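Local coordinates for protein cellobiose 2-epimerase (PDB 3VW5) that probably catalyses the reversible epimerization of cellobiose to 4-O-beta-D-glucopyranosyl-D-mannose with an (alpha/alpha)6 barrel, at residues Leu132-Tyr136 against Leu192-Asn198; Tyr150-Glu154 against Asp176-Ala181. The protein carries 2 engineered substitutions. One frame throughout, in Å; residues are numbered along the deposited sequence.

In the fold
Helix 179-196 takes part in both contacts, one at each end. Its N-terminus lies in interaction 2, where Tyr150-Glu154, which runs into strand 151-156, meets Asp176-Ala181; its C-terminus lies in interaction 1, where it packs against helix 129-145. The centres of the two interactions are about 22 Å apart and their nearest atoms about 11 Å, so neither touches the other. The first segments are close in sequence too, since helix 129-145 is followed by strand 147-148, which turns back into strand 151-156 of interaction 2. Interaction 1 centres about 19 Å from the middle of the chain and is partly buried; interaction 2, at about 16 Å, is buried. Both belong to the (alpha/alpha)6 barrel.

Interaction 1: Leu132-Tyr136 against Leu192-Asn198; sequences LALAY and LYKADGN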
ATOM      1  N   LEU A 132      12.109   1.006  16.008  1.00 45.78           N
ATOM      2  CA  LEU A 132      11.942   2.457  15.845  1.00 44.78           C
ATOM      3  C   LEU A 132      13.240   3.145  15.388  1.00 42.70           C
ATOM      4  O   LEU A 132      13.231   4.014  14.514  1.00 39.90           O
ATOM      5  CB  LEU A 132      11.446   3.087  17.147  1.00 40.58           C
ATOM      6  CG  LEU A 132      11.247   4.599  17.074  1.00 44.25           C
ATOM      7  CD1 LEU A 132      10.037   4.937  16.230  1.00 41.45           C
ATOM      8  CD2 LEU A 132      11.080   5.182  18.451  1.00 44.27           C
ATOM      9  N   ALA A 133      14.354   2.754  15.990  1.00 37.66           N
ATOM     10  CA  ALA A 133      15.651   3.202  15.520  1.00 45.53           C
ATOM     11  C   ALA A 133      15.845   2.908  13.997  1.00 44.45           C
ATOM     12  O   ALA A 133      16.213   3.789  13.220  1.00 40.94           O
ATOM     13  CB  ALA A 133      16.764   2.574  16.356  1.00 34.82           C
ATOM     14  N   LEU A 134      15.590   1.676  13.579  1.00 38.35           N
ATOM     15  CA  LEU A 134      15.704   1.323  12.182  1.00 34.78           C
ATOM     16  C   LEU A 134      14.793   2.206  11.329  1.00 38.97           C
ATOM     17  O   LEU A 134      15.152   2.641  10.233  1.00 39.81           O
ATOM     18  CB  LEU A 134      15.334  -0.133  12.007  1.00 37.27           C
ATOM     19  CG  LEU A 134      16.509  -1.100  11.853  1.00 43.73           C
ATOM     20  CD1 LEU A 134      17.748  -0.527  12.486  1.00 47.39           C
ATOM     21  CD2 LEU A 134      16.144  -2.462  12.454  1.00 39.47           C
ATOM     22  N   ALA A 135      13.607   2.482  11.838  1.00 39.03           N
ATOM     23  CA  ALA A 135      12.683   3.332  11.123  1.00 34.35           C
ATOM     24  C   ALA A 135      13.291   4.715  10.885  1.00 39.72           C
ATOM     25  O   ALA A 135      13.267   5.232   9.755  1.00 39.34           O
ATOM     26  CB  ALA A 135      11.363   3.419  11.860  1.00 30.88           C
ATOM     27  N   TYR A 136      13.845   5.311  11.938  1.00 38.29           N
ATOM     28  CA  TYR A 136      14.466   6.626  11.816  1.00 34.10           C
ATOM     29  C   TYR A 136      15.697   6.533  10.934  1.00 37.76           C
ATOM     30  O   TYR A 136      15.968   7.426  10.139  1.00 36.96           O
ATOM     31  CB  TYR A 136      14.845   7.179  13.190  1.00 39.45           C
ATOM     32  CG  TYR A 136      13.704   7.823  13.934  1.00 34.87           C
ATOM     33  CD1 TYR A 136      13.192   9.039  13.518  1.00 37.66           C
ATOM     34  CD2 TYR A 136      13.135   7.213  15.048  1.00 33.30           C
ATOM     35  CE1 TYR A 136      12.152   9.635  14.193  1.00 39.11           C
ATOM     36  CE2 TYR A 136      12.094   7.794  15.721  1.00 36.05           C
ATOM     37  CZ  TYR A 136      11.607   9.015  15.292  1.00 41.20           C
ATOM     38  OH  TYR A 136      10.565   9.632  15.953  1.00 42.13           O
ATOM     39  N   LEU A 192       5.228   6.810  11.234  1.00 39.14           N
ATOM     40  CA  LEU A 192       6.388   7.156  12.050  1.00 40.27           C
ATOM     41  C   LEU A 192       6.017   8.260  13.022  1.00 39.08           C
ATOM     42  O   LEU A 192       6.516   8.301  14.131  1.00 40.86           O
ATOM     43  CB  LEU A 192       7.544   7.655  11.182  1.00 38.16           C
ATOM     44  CG  LEU A 192       8.952   7.147  11.514  1.00 43.34           C
ATOM     45  CD1 LEU A 192      10.012   8.145  11.037  1.00 33.98           C
ATOM     46  CD2 LEU A 192       9.107   6.832  12.991  1.00 36.34           C
ATOM     47  N   TYR A 193       5.146   9.167  12.598  1.00 40.05           N
ATOM     48  CA  TYR A 193       4.767  10.272  13.466  1.00 43.75           C
ATOM     49  C   TYR A 193       3.792   9.773  14.526  1.00 42.17           C
ATOM     50  O   TYR A 193       3.896  10.124  15.695  1.00 44.02           O
ATOM     51  CB  TYR A 193       4.171  11.428  12.659  1.00 40.92           C
ATOM     52  CG  TYR A 193       3.810  12.624  13.494  1.00 43.15           C
ATOM     53  CD1 TYR A 193       4.760  13.598  13.801  1.00 44.61           C
ATOM     54  CD2 TYR A 193       2.530  12.776  13.990  1.00 46.45           C
ATOM     55  CE1 TYR A 193       4.440  14.688  14.571  1.00 39.39           C
ATOM     56  CE2 TYR A 193       2.190  13.865  14.765  1.00 47.30           C
ATOM     57  CZ  TYR A 193       3.150  14.825  15.053  1.00 49.44           C
ATOM     58  OH  TYR A 193       2.808  15.917  15.833  1.00 53.18           O
ATOM     59  N   LYS A 194       2.847   8.941  14.104  1.00 42.86           N
ATOM     60  CA  LYS A 194       1.933   8.279  15.025  1.00 42.39           C
ATOM     61  C   LYS A 194       2.730   7.567  16.112  1.00 44.30           C
ATOM     62  O   LYS A 194       2.385   7.624  17.289  1.00 44.92           O
ATOM     63  CB  LYS A 194       1.056   7.280  14.260  1.00 46.26           C
ATOM     64  CG  LYS A 194       0.163   6.403  15.124  1.00 47.72           C
ATOM     65  CD  LYS A 194      -1.238   6.344  14.546  1.00 54.13           C
ATOM     66  CE  LYS A 194      -2.293   6.735  15.588  1.00 64.34           C
ATOM     67  NZ  LYS A 194      -3.659   6.884  14.978  1.00 70.80           N
ATOM     68  N   ALA A 195       3.812   6.914  15.706  1.00 39.10           N
ATOM     69  CA  ALA A 195       4.608   6.114  16.625  1.00 41.92           C
ATOM     70  C   ALA A 195       5.361   6.919  17.691  1.00 46.73           C
ATOM     71  O   ALA A 195       5.534   6.437  18.819  1.00 46.87           O
ATOM     72  CB  ALA A 195       5.582   5.226  15.859  1.00 38.78           C
ATOM     73  N   ASP A 196       5.818   8.126  17.341  1.00 42.27           N
ATOM     74  CA  ASP A 196       6.847   8.787  18.149  1.00 44.54           C
ATOM     75  C   ASP A 196       6.862  10.325  18.118  1.00 44.33           C
ATOM     76  O   ASP A 196       7.721  10.957  18.749  1.00 39.51           O
ATOM     77  CB  ASP A 196       8.218   8.233  17.752  1.00 46.05           C
ATOM     78  CG  ASP A 196       9.293   8.590  18.733  1.00 49.59           C
ATOM     79  OD1 ASP A 196       9.336   7.962  19.811  1.00 56.99           O
ATOM     80  OD2 ASP A 196      10.102   9.491  18.424  1.00 51.66           O
ATOM     81  N   GLY A 197       5.925  10.906  17.371  1.00 40.77           N
ATOM     82  CA  GLY A 197       5.708  12.347  17.341  1.00 39.15           C
ATOM     83  C   GLY A 197       6.844  13.301  16.993  1.00 39.68           C
ATOM     84  O   GLY A 197       6.745  14.474  17.303  1.00 44.75           O
ATOM     85  N   ASN A 198       7.910  12.812  16.360  1.00 44.93           N
ATOM     86  CA  ASN A 198       9.055  13.640  15.951  1.00 42.06           C
ATOM     87  C   ASN A 198       8.660  14.709  14.945  1.00 43.88           C
ATOM     88  O   ASN A 198       8.133  14.395  13.881  1.00 46.51           O
ATOM     89  CB  ASN A 198      10.179  12.759  15.379  1.00 42.06           C
ATOM     90  CG  ASN A 198      11.397  13.568  14.907  1.00 52.14           C
ATOM     91  OD1 ASN A 198      11.961  13.309  13.839  1.00 52.15           O
ATOM     92  ND2 ASN A 198      11.807  14.540  15.708  1.00 52.65           N
TER
HETATM   93  O   HOH W   1       8.212  10.288  14.963  1.00 36.72           O
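Two helices of the (alpha/alpha)6 barrel, 129-145 and 179-196, are held well apart here: their local axes approach to 11.4 Å and run at 139°, closer to antiparallel than parallel. At that spacing side chains must span the gap, and Leu192 is the main bump. Leu192 CD2 enters a hollow lined by Leu132, Ala135 and Tyr136, lying 3.9 Å from Leu132 CD1 and 4.2 Å from Ala135 CB. Tyr136 closes this hollow with its ring face: Leu192 CD2 sits 4.2 Å from the ring centroid and 17° off the normal, a CH-pi contact. Ala135 keeps its wall shallow, and its CA is 7.4 Å from Leu192 CA, the nearest backbone pair. Outside the pair, Val201 of helix 199-216 touches both Tyr136 and Leu192.

The tyrosine starts sideways from its helix, yet its end crosses to the turn around Gly197, the first residue to leave helical angles, with positive phi, and Asn198, the N-cap of the next helix. Tyr136 OH donates to Asp196 OD2 at 2.5 Å and lies 3.2 Å from Asn198 CB. One water donates to Tyr136 OH (2.6 Å) and to Leu192 O (2.7 Å), and accepts from Asn198 N (2.9 Å). The chemistry is thus split along one side chain: the ring packs on leucine, while the hydroxyl bonds directly to Asp196 and, through water, to Leu192 O and Asn198 N.

Interaction 2: Tyr150-Glu154 against Asp176-Ala181; sequences YGYRE and DKTMNA
Begin with Tyr150, a loop residue at phi/psi -106/30 with chi1 t. Tyr150 O receives a weak hydrogen bond from Lys177 NZ at 3.5 Å, and the Tyr150 ring meets Phe232 edge-to-face. Gly151 opens the strand at 114/-177, where a CB would jam against the preceding carbonyl O; this backbone calls for glycine. Tyr152 follows in extended form (-73/139), its m rotamer leading the ring away from the second segment so that OH bonds to Glu143, while Tyr152 O packs 3.7 Å from Lys177 CG. Arg153 (-98/157) stays extended and makes a cation-pi contact with Tyr148.

Glu154 (-109/-33) points toward the partner and makes the central contact. With chi1 m, chi2 t and chi3 near 176°, its carboxylate reaches Thr178 twice: Thr178 N donates to Glu154 OE1 at 2.5 Å, and Thr178 OG1 to Glu154 OE2 at 2.9 Å. Ala181 CB lies 3.1 Å from Glu154 OE1, and Asn165 gives OE2 another hydrogen bond.

Strands 151-156 and 177-178 belong to different antiparallel sheets; every hydrogen bond between the segments involves a side chain. Asp176 and Lys177 form a classic beta bulge opposite Phe228. Lys177 (-116/146; chi1 m, chi2 and chi3 t, chi4 near 137°) extends along the backbone of 150-152. Thr178 is extended (-135/151, chi1 p); helical angles begin at Met179. Thr178 OG1 also accepts from Ala181 N at 3.0 Å. The arrangement is a threonine N-cap whose backbone NH and hydroxyl are both held by a buried glutamate, at the strand-to-helix entry into helix 179-196 of the (alpha/alpha)6 barrel.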
ATOM      1  N   TYR A 150      13.618  19.873  -6.134  1.00 40.00           N
ATOM      2  CA  TYR A 150      12.251  19.921  -6.632  1.00 45.85           C
ATOM      3  C   TYR A 150      11.521  18.633  -6.268  1.00 45.60           C
ATOM      4  O   TYR A 150      10.625  18.199  -6.985  1.00 51.55           O
ATOM      5  CB  TYR A 150      12.233  20.169  -8.150  1.00 46.16           C
ATOM      6  CG  TYR A 150      10.941  20.764  -8.702  1.00 53.43           C
ATOM      7  CD1 TYR A 150       9.839  21.004  -7.881  1.00 50.53           C
ATOM      8  CD2 TYR A 150      10.827  21.084 -10.058  1.00 54.55           C
ATOM      9  CE1 TYR A 150       8.664  21.541  -8.390  1.00 44.91           C
ATOM     10  CE2 TYR A 150       9.655  21.622 -10.575  1.00 51.90           C
ATOM     11  CZ  TYR A 150       8.577  21.848  -9.734  1.00 54.70           C
ATOM     12  OH  TYR A 150       7.415  22.387 -10.247  1.00 62.25           O
ATOM     13  N   GLY A 151      11.913  18.031  -5.148  1.00 41.62           N
ATOM     14  CA  GLY A 151      11.229  16.869  -4.613  1.00 39.37           C
ATOM     15  C   GLY A 151      12.042  15.584  -4.608  1.00 42.53           C
ATOM     16  O   GLY A 151      13.211  15.563  -4.983  1.00 42.72           O
ATOM     17  N   TYR A 152      11.407  14.498  -4.188  1.00 37.15           N
ATOM     18  CA  TYR A 152      12.066  13.205  -4.112  1.00 35.49           C
ATOM     19  C   TYR A 152      12.294  12.584  -5.485  1.00 39.74           C
ATOM     20  O   TYR A 152      11.419  12.639  -6.351  1.00 42.17           O
ATOM     21  CB  TYR A 152      11.232  12.248  -3.246  1.00 34.63           C
ATOM     22  CG  TYR A 152      11.079  12.708  -1.816  1.00 34.44           C
ATOM     23  CD1 TYR A 152      12.038  12.380  -0.854  1.00 34.77           C
ATOM     24  CD2 TYR A 152       9.995  13.488  -1.425  1.00 34.09           C
ATOM     25  CE1 TYR A 152      11.918  12.814   0.457  1.00 34.48           C
ATOM     26  CE2 TYR A 152       9.865  13.924  -0.103  1.00 31.62           C
ATOM     27  CZ  TYR A 152      10.834  13.581   0.824  1.00 32.57           C
ATOM     28  OH  TYR A 152      10.727  13.993   2.125  1.00 36.42           O
ATOM     29  N   ARG A 153      13.471  11.988  -5.679  1.00 41.24           N
ATOM     30  CA  ARG A 153      13.727  11.121  -6.827  1.00 41.56           C
ATOM     31  C   ARG A 153      13.557   9.665  -6.415  1.00 39.08           C
ATOM     32  O   ARG A 153      13.699   9.333  -5.247  1.00 42.54           O
ATOM     33  CB  ARG A 153      15.126  11.368  -7.374  1.00 41.14           C
ATOM     34  CG  ARG A 153      15.231  12.679  -8.089  1.00 43.64           C
ATOM     35  CD  ARG A 153      16.573  12.829  -8.734  1.00 49.28           C
ATOM     36  NE  ARG A 153      16.677  14.111  -9.423  1.00 56.24           N
ATOM     37  CZ  ARG A 153      17.743  14.497 -10.117  1.00 57.76           C
ATOM     38  NH1 ARG A 153      18.799  13.688 -10.219  1.00 57.23           N
ATOM     39  NH2 ARG A 153      17.752  15.684 -10.712  1.00 50.40           N
ATOM     40  N   GLU A 154      13.279   8.788  -7.372  1.00 44.52           N
ATOM     41  CA  GLU A 154      12.719   7.475  -7.031  1.00 45.20           C
ATOM     42  C   GLU A 154      13.584   6.216  -7.184  1.00 40.15           C
ATOM     43  O   GLU A 154      13.438   5.283  -6.400  1.00 42.04           O
ATOM     44  CB  GLU A 154      11.386   7.302  -7.754  1.00 43.46           C
ATOM     45  CG  GLU A 154      10.489   8.502  -7.524  1.00 45.22           C
ATOM     46  CD  GLU A 154       9.038   8.223  -7.809  1.00 53.38           C
ATOM     47  OE1 GLU A 154       8.211   9.139  -7.571  1.00 51.66           O
ATOM     48  OE2 GLU A 154       8.721   7.094  -8.264  1.00 56.31           O
ATOM     49  N   ASP A 176      10.487  10.018 -14.153  1.00 53.47           N
ATOM     50  CA  ASP A 176      11.411  10.200 -13.046  1.00 50.29           C
ATOM     51  C   ASP A 176      10.669  10.263 -11.721  1.00 54.23           C
ATOM     52  O   ASP A 176      11.078   9.644 -10.743  1.00 57.24           O
ATOM     53  CB  ASP A 176      12.223  11.480 -13.245  1.00 54.08           C
ATOM     54  CG  ASP A 176      13.159  11.394 -14.443  1.00 70.89           C
ATOM     55  OD1 ASP A 176      12.711  11.718 -15.585  1.00 68.09           O
ATOM     56  OD2 ASP A 176      14.343  11.002 -14.244  1.00 73.32           O
ATOM     57  N   LYS A 177       9.586  11.027 -11.682  1.00 47.94           N
ATOM     58  CA  LYS A 177       8.831  11.184 -10.453  1.00 43.80           C
ATOM     59  C   LYS A 177       7.421  10.608 -10.590  1.00 43.10           C
ATOM     60  O   LYS A 177       6.840  10.659 -11.665  1.00 46.15           O
ATOM     61  CB  LYS A 177       8.806  12.660 -10.060  1.00 45.34           C
ATOM     62  CG  LYS A 177      10.190  13.218  -9.751  1.00 43.35           C
ATOM     63  CD  LYS A 177      10.159  14.727  -9.527  1.00 45.04           C
ATOM     64  CE  LYS A 177      11.527  15.245  -9.055  1.00 51.87           C
ATOM     65  NZ  LYS A 177      11.950  16.513  -9.730  1.00 50.38           N
ATOM     66  N   THR A 178       6.876  10.056  -9.509  1.00 43.57           N
ATOM     67  CA  THR A 178       5.550   9.423  -9.554  1.00 45.48           C
ATOM     68  C   THR A 178       4.692   9.834  -8.363  1.00 41.34           C
ATOM     69  O   THR A 178       5.226  10.118  -7.293  1.00 41.17           O
ATOM     70  CB  THR A 178       5.658   7.887  -9.532  1.00 44.70           C
ATOM     71  OG1 THR A 178       5.868   7.438  -8.187  1.00 48.02           O
ATOM     72  CG2 THR A 178       6.796   7.416 -10.411  1.00 42.59           C
ATOM     73  N   MET A 179       3.370   9.862  -8.534  1.00 39.11           N
ATOM     74  CA  MET A 179       2.500  10.161  -7.395  1.00 40.84           C
ATOM     75  C   MET A 179       2.577   9.008  -6.405  1.00 43.89           C
ATOM     76  O   MET A 179       2.476   9.213  -5.199  1.00 46.02           O
ATOM     77  CB  MET A 179       1.045  10.434  -7.804  1.00 37.46           C
ATOM     78  CG  MET A 179       0.251   9.209  -8.269  1.00 52.41           C
ATOM     79  SD  MET A 179      -0.792   8.495  -6.972  1.00 51.03           S
ATOM     80  CE  MET A 179      -1.126   9.986  -6.062  1.00 44.21           C
ATOM     81  N   ASN A 180       2.783   7.808  -6.937  1.00 42.38           N
ATOM     82  CA  ASN A 180       2.879   6.596  -6.155  1.00 39.97           C
ATOM     83  C   ASN A 180       3.855   6.735  -5.004  1.00 42.97           C
ATOM     84  O   ASN A 180       3.537   6.414  -3.863  1.00 42.52           O
ATOM     85  CB  ASN A 180       3.355   5.470  -7.053  1.00 48.19           C
ATOM     86  CG  ASN A 180       2.624   4.181  -6.804  1.00 54.77           C
ATOM     87  OD1 ASN A 180       2.791   3.548  -5.765  1.00 58.58           O
ATOM     88  ND2 ASN A 180       1.811   3.773  -7.772  1.00 62.20           N
ATOM     89  N   ALA A 181       5.056   7.207  -5.311  1.00 44.43           N
ATOM     90  CA  ALA A 181       6.081   7.369  -4.290  1.00 39.58           C
ATOM     91  C   ALA A 181       5.683   8.412  -3.247  1.00 36.41           C
ATOM     92  O   ALA A 181       5.888   8.208  -2.051  1.00 37.04           O
ATOM     93  CB  ALA A 181       7.409   7.735  -4.926  1.00 38.20           C
TER